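PDB 4OIF: beta-galactosidase from Geobacillus stearothermophilus, which probably hydrolyses terminal non-reducing beta-D-galactose residues from beta-D-galactosides, as a zinc-binding member of glycosyl hydrolase family 42. Local coordinates for residues T534-P537 against R538-N541; G568-D572 against D573-D577. One frame throughout, in Å; residues are numbered along the deposited sequence.

Contact 1: T534-P537 against R538-N541; sequences TLYP and RDRN
Asp539 folds back on Tyr536 and closes a type I beta turn, Tyr536 to Asp539, in the loop between strands 527-534 and 541-545 of the trimerisation domain. Two hydrogen bonds join these residues. The Asp539 N-H reaches Tyr536 O at 2.9 Å, from above the carbonyl plane. In return, Tyr536 N donates to Asp539 OD2 at 2.8 Å and meets the carboxylate well out of its plane. CG of Asp539 stands anti to its own carbonyl carbon (chi1 -69°), which turns the carboxylate back toward Tyr536 N. The two side chains run side by side, with ring and carboxylate planes 81° apart. OD2 sits at the edge of the tyrosine ring and 3.4 Å from Tyr536 CB. The same carboxylate oxygen forms a salt bridge with Lys335 of the second subunit, so the turn also serves the subunit interface. On the apolar side, CB of Leu535 packs on CB of Asp539 at 3.7 Å. Pro537 occupies the second position of the turn, which suits a proline. Its carbonyl oxygen accepts a hydrogen bond from Arg540, whose chain bends at chi2 (-70°) to swing the guanidinium back. Both acceptors of this group lie near the guanidinium plane: Arg540 NH1 donates to Asp539 O at 2.8 Å and to Pro537 O at 2.6 Å.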
loop_
_atom_site.group_PDB
_atom_site.type_symbol
_atom_site.label_atom_id
_atom_site.label_comp_id
_atom_site.label_asym_id
_atom_site.label_seq_id
_atom_site.Cartn_x
_atom_site.Cartn_y
_atom_site.Cartn_z
ATOM N N THR A 534 -1.197 18.535 18.995
ATOM C CA THR A 534 -1.059 17.217 18.379
ATOM C C THR A 534 0.409 16.829 18.247
ATOM O O THR A 534 1.200 17.565 17.664
ATOM C CB THR A 534 -1.719 17.167 16.996
ATOM O OG1 THR A 534 -3.134 17.367 17.128
ATOM C CG2 THR A 534 -1.460 15.817 16.342
ATOM N N LEU A 535 0.769 15.664 18.775
ATOM C CA LEU A 535 2.177 15.287 18.890
ATOM C C LEU A 535 2.616 14.214 17.901
ATOM O O LEU A 535 1.811 13.407 17.454
ATOM C CB LEU A 535 2.465 14.802 20.307
ATOM C CG LEU A 535 2.018 15.767 21.407
ATOM C CD1 LEU A 535 2.466 15.255 22.758
ATOM C CD2 LEU A 535 2.579 17.160 21.140
ATOM N N TYR A 536 3.903 14.228 17.563
ATOM C CA TYR A 536 4.520 13.184 16.745
ATOM C C TYR A 536 4.768 11.952 17.605
ATOM O O TYR A 536 4.791 12.067 18.827
ATOM C CB TYR A 536 5.823 13.703 16.120
ATOM C CG TYR A 536 5.570 14.582 14.925
ATOM C CD1 TYR A 536 5.276 15.935 15.078
ATOM C CD2 TYR A 536 5.578 14.051 13.646
ATOM C CE1 TYR A 536 5.019 16.739 13.974
ATOM C CE2 TYR A 536 5.318 14.832 12.546
ATOM C CZ TYR A 536 5.039 16.176 12.707
ATOM O OH TYR A 536 4.791 16.939 11.588
ATOM N N PRO A 537 4.927 10.770 16.981
ATOM C CA PRO A 537 5.110 9.526 17.748
ATOM C C PRO A 537 6.225 9.553 18.797
ATOM O O PRO A 537 6.044 9.012 19.885
ATOM C CB PRO A 537 5.426 8.499 16.657
ATOM C CG PRO A 537 4.628 8.976 15.498
ATOM C CD PRO A 537 4.722 10.490 15.547
ATOM N N ARG A 538 7.356 10.174 18.499
ATOM C CA ARG A 538 8.436 10.187 19.475
ATOM C C ARG A 538 8.240 11.273 20.542
ATOM O O ARG A 538 8.972 11.307 21.529
ATOM C CB ARG A 538 9.786 10.372 18.778
ATOM C CG ARG A 538 10.201 9.195 17.905
ATOM C CD ARG A 538 11.463 9.506 17.118
ATOM N NE ARG A 538 11.940 8.314 16.416
ATOM C CZ ARG A 538 11.930 8.151 15.094
ATOM N NH1 ARG A 538 11.483 9.120 14.295
ATOM N NH2 ARG A 538 12.382 7.017 14.567
ATOM N N ASP A 539 7.275 12.168 20.338
ATOM C CA ASP A 539 7.035 13.240 21.307
ATOM C C ASP A 539 6.478 12.663 22.603
ATOM O O ASP A 539 5.748 11.671 22.585
ATOM C CB ASP A 539 6.069 14.290 20.747
ATOM C CG ASP A 539 6.679 15.105 19.620
ATOM O OD1 ASP A 539 7.924 15.120 19.515
ATOM O OD2 ASP A 539 5.913 15.731 18.846
ATOM N N ARG A 540 6.837 13.276 23.725
ATOM C CA ARG A 540 6.340 12.845 25.026
ATOM C C ARG A 540 6.108 14.049 25.907
ATOM O O ARG A 540 6.779 15.063 25.762
ATOM C CB ARG A 540 7.327 11.904 25.721
ATOM C CG ARG A 540 7.516 10.568 25.051
ATOM C CD ARG A 540 6.291 9.679 25.170
ATOM N NE ARG A 540 6.558 8.342 24.641
ATOM C CZ ARG A 540 6.429 7.994 23.360
ATOM N NH1 ARG A 540 6.029 8.888 22.462
ATOM N NH2 ARG A 540 6.694 6.746 22.974
ATOM N N ASN A 541 5.158 13.940 26.823
ATOM C CA ASN A 541 5.070 14.919 27.895
ATOM C C ASN A 541 4.776 14.139 29.166
ATOM O O ASN A 541 4.975 12.923 29.211
ATOM C CB ASN A 541 4.000 15.996 27.610
ATOM C CG ASN A 541 4.341 17.376 28.246
ATOM O OD1 ASN A 541 4.649 17.470 29.435
ATOM N ND2 ASN A 541 4.289 18.437 27.441
HETATM O O HOH W 1 3.314 11.076 21.208
#

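Contact 2: G568-D572 against D573-D577; sequences GVYED and DFYAD
Tyr570, at the end of strand 565-570, meets Tyr575 across the connection of a beta-hairpin that leads to strand 579-586; a type I beta turn spans Asp573 to Ala576. The aromatic contact is T-shaped. The edge of Tyr575 points at one face of Tyr570, with centroids 5.0 Å apart and planes at 81°. Tyr575 CD2 lies above the rim of that face, 3.6 Å from Tyr570 CD2. The chi1 of Tyr575, 39°, places CG between the backbone N and the carbonyl carbon, which brings this ring edge to Tyr570. Both hydroxyls are tied elsewhere, Tyr570 OH to Thr557 O and Tyr575 OH to Asp533. With an alanine here in place of Tyr570, the Tyr575 edge would probably lose its aromatic face and Thr557 O its hydroxyl partner. In van der Waals packing, the Ala576 methyl rests against the backbone of Glu571 and Asp572. Backbone hydrogen bonds close the loop: Asp577 N donates to Tyr570 O at 2.7 Å, and Ala576 N to Asp573 O within the turn. Carboxylates hold two further amides. Asp572 OD1 accepts from Asp573 N, and Asp573 OD1 takes the Phe574 N-H on its anti side at 2.8 Å.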
loop_
_atom_site.group_PDB
_atom_site.type_symbol
_atom_site.label_atom_id
_atom_site.label_comp_id
_atom_site.label_asym_id
_atom_site.label_seq_id
_atom_site.Cartn_x
_atom_site.Cartn_y
_atom_site.Cartn_z
ATOM N N GLY A 568 -4.166 18.443 38.159
ATOM C CA GLY A 568 -2.895 18.002 37.619
ATOM C C GLY A 568 -2.386 19.005 36.622
ATOM O O GLY A 568 -3.190 19.720 36.006
ATOM N N VAL A 569 -1.066 19.062 36.456
ATOM C CA VAL A 569 -0.463 20.024 35.524
ATOM C C VAL A 569 0.534 19.362 34.595
ATOM O O VAL A 569 1.122 18.340 34.949
ATOM C CB VAL A 569 0.267 21.182 36.272
ATOM C CG1 VAL A 569 -0.678 21.888 37.203
ATOM C CG2 VAL A 569 1.494 20.667 37.028
ATOM N N TYR A 570 0.734 19.947 33.411
ATOM C CA TYR A 570 1.769 19.464 32.486
ATOM C C TYR A 570 3.140 19.795 33.059
ATOM O O TYR A 570 3.255 20.697 33.879
ATOM C CB TYR A 570 1.607 20.087 31.094
ATOM C CG TYR A 570 0.253 19.838 30.461
ATOM C CD1 TYR A 570 -0.071 18.584 29.934
ATOM C CD2 TYR A 570 -0.699 20.849 30.390
ATOM C CE1 TYR A 570 -1.302 18.346 29.363
ATOM C CE2 TYR A 570 -1.932 20.619 29.815
ATOM C CZ TYR A 570 -2.229 19.369 29.301
ATOM O OH TYR A 570 -3.453 19.134 28.730
ATOM N N GLU A 571 4.180 19.088 32.630
ATOM C CA GLU A 571 5.504 19.293 33.213
ATOM C C GLU A 571 6.588 19.718 32.220
ATOM O O GLU A 571 7.704 20.030 32.610
ATOM C CB GLU A 571 5.961 18.017 33.921
ATOM C CG GLU A 571 5.042 17.540 35.031
ATOM C CD GLU A 571 5.661 16.391 35.809
ATOM O OE1 GLU A 571 5.666 15.250 35.299
ATOM O OE2 GLU A 571 6.174 16.639 36.918
ATOM N N ASP A 572 6.276 19.710 30.934
ATOM C CA ASP A 572 7.276 20.054 29.938
ATOM C C ASP A 572 6.618 20.815 28.792
ATOM O O ASP A 572 5.430 21.109 28.863
ATOM C CB ASP A 572 7.978 18.789 29.440
ATOM C CG ASP A 572 9.432 19.029 29.082
ATOM O OD1 ASP A 572 9.827 20.206 28.919
ATOM O OD2 ASP A 572 10.181 18.035 28.957
ATOM N N ASP A 573 7.395 21.131 27.754
ATOM C CA ASP A 573 6.950 21.922 26.600
ATOM C C ASP A 573 6.445 23.309 27.023
ATOM O O ASP A 573 6.520 23.674 28.193
ATOM C CB ASP A 573 5.870 21.174 25.810
ATOM C CG ASP A 573 6.000 21.364 24.294
ATOM O OD1 ASP A 573 6.352 22.472 23.838
ATOM O OD2 ASP A 573 5.741 20.390 23.554
ATOM N N PHE A 574 5.934 24.085 26.072
ATOM C CA PHE A 574 5.670 25.499 26.334
ATOM C C PHE A 574 4.517 25.712 27.309
ATOM O O PHE A 574 4.412 26.783 27.893
ATOM C CB PHE A 574 5.416 26.275 25.017
ATOM C CG PHE A 574 4.084 25.994 24.359
ATOM C CD1 PHE A 574 3.950 24.946 23.448
ATOM C CD2 PHE A 574 2.986 26.810 24.602
ATOM C CE1 PHE A 574 2.731 24.691 22.817
ATOM C CE2 PHE A 574 1.754 26.570 23.975
ATOM C CZ PHE A 574 1.626 25.500 23.088
ATOM N N TYR A 575 3.665 24.705 27.495
ATOM C CA TYR A 575 2.571 24.827 28.444
ATOM C C TYR A 575 2.877 24.112 29.757
ATOM O O TYR A 575 1.964 23.740 30.506
ATOM C CB TYR A 575 1.272 24.290 27.845
ATOM C CG TYR A 575 1.419 23.042 26.997
ATOM C CD1 TYR A 575 1.709 23.136 25.640
ATOM C CD2 TYR A 575 1.245 21.772 27.546
ATOM C CE1 TYR A 575 1.832 22.016 24.858
ATOM C CE2 TYR A 575 1.375 20.643 26.775
ATOM C CZ TYR A 575 1.664 20.775 25.419
ATOM O OH TYR A 575 1.793 19.661 24.616
ATOM N N ALA A 576 4.165 23.921 30.030
ATOM C CA ALA A 576 4.599 23.331 31.289
ATOM C C ALA A 576 4.048 24.098 32.499
ATOM O O ALA A 576 3.922 25.322 32.464
ATOM C CB ALA A 576 6.101 23.271 31.343
ATOM N N ASP A 577 3.695 23.339 33.536
ATOM C CA ASP A 577 3.157 23.864 34.795
ATOM C C ASP A 577 1.811 24.554 34.628
ATOM O O ASP A 577 1.393 25.311 35.493
ATOM C CB ASP A 577 4.151 24.827 35.454
ATOM C CG ASP A 577 5.480 24.168 35.753
ATOM O OD1 ASP A 577 5.499 22.979 36.138
ATOM O OD2 ASP A 577 6.514 24.839 35.600
#

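How the contacts relate
The contacts follow in series along the chain, neither nesting nor crossing. Contact 1 closes the loop that leads from strand 527-534 into strand 541-545. The chain then runs through strands 548-553 and 555-561 to strand 565-570, after which contact 2 closes the loop into strand 579-586. Strands 541-545 and 565-570 are antiparallel neighbours in the mixed sheet of the trimerisation domain. Asn541, the last residue of contact 1, therefore lies against contact 2. Its ND2 is 3.2 Å from Asp572 O, a probable hydrogen bond. Both loops also face the second subunit, where Asp573 of contact 2 forms a salt bridge with Arg338 of that subunit.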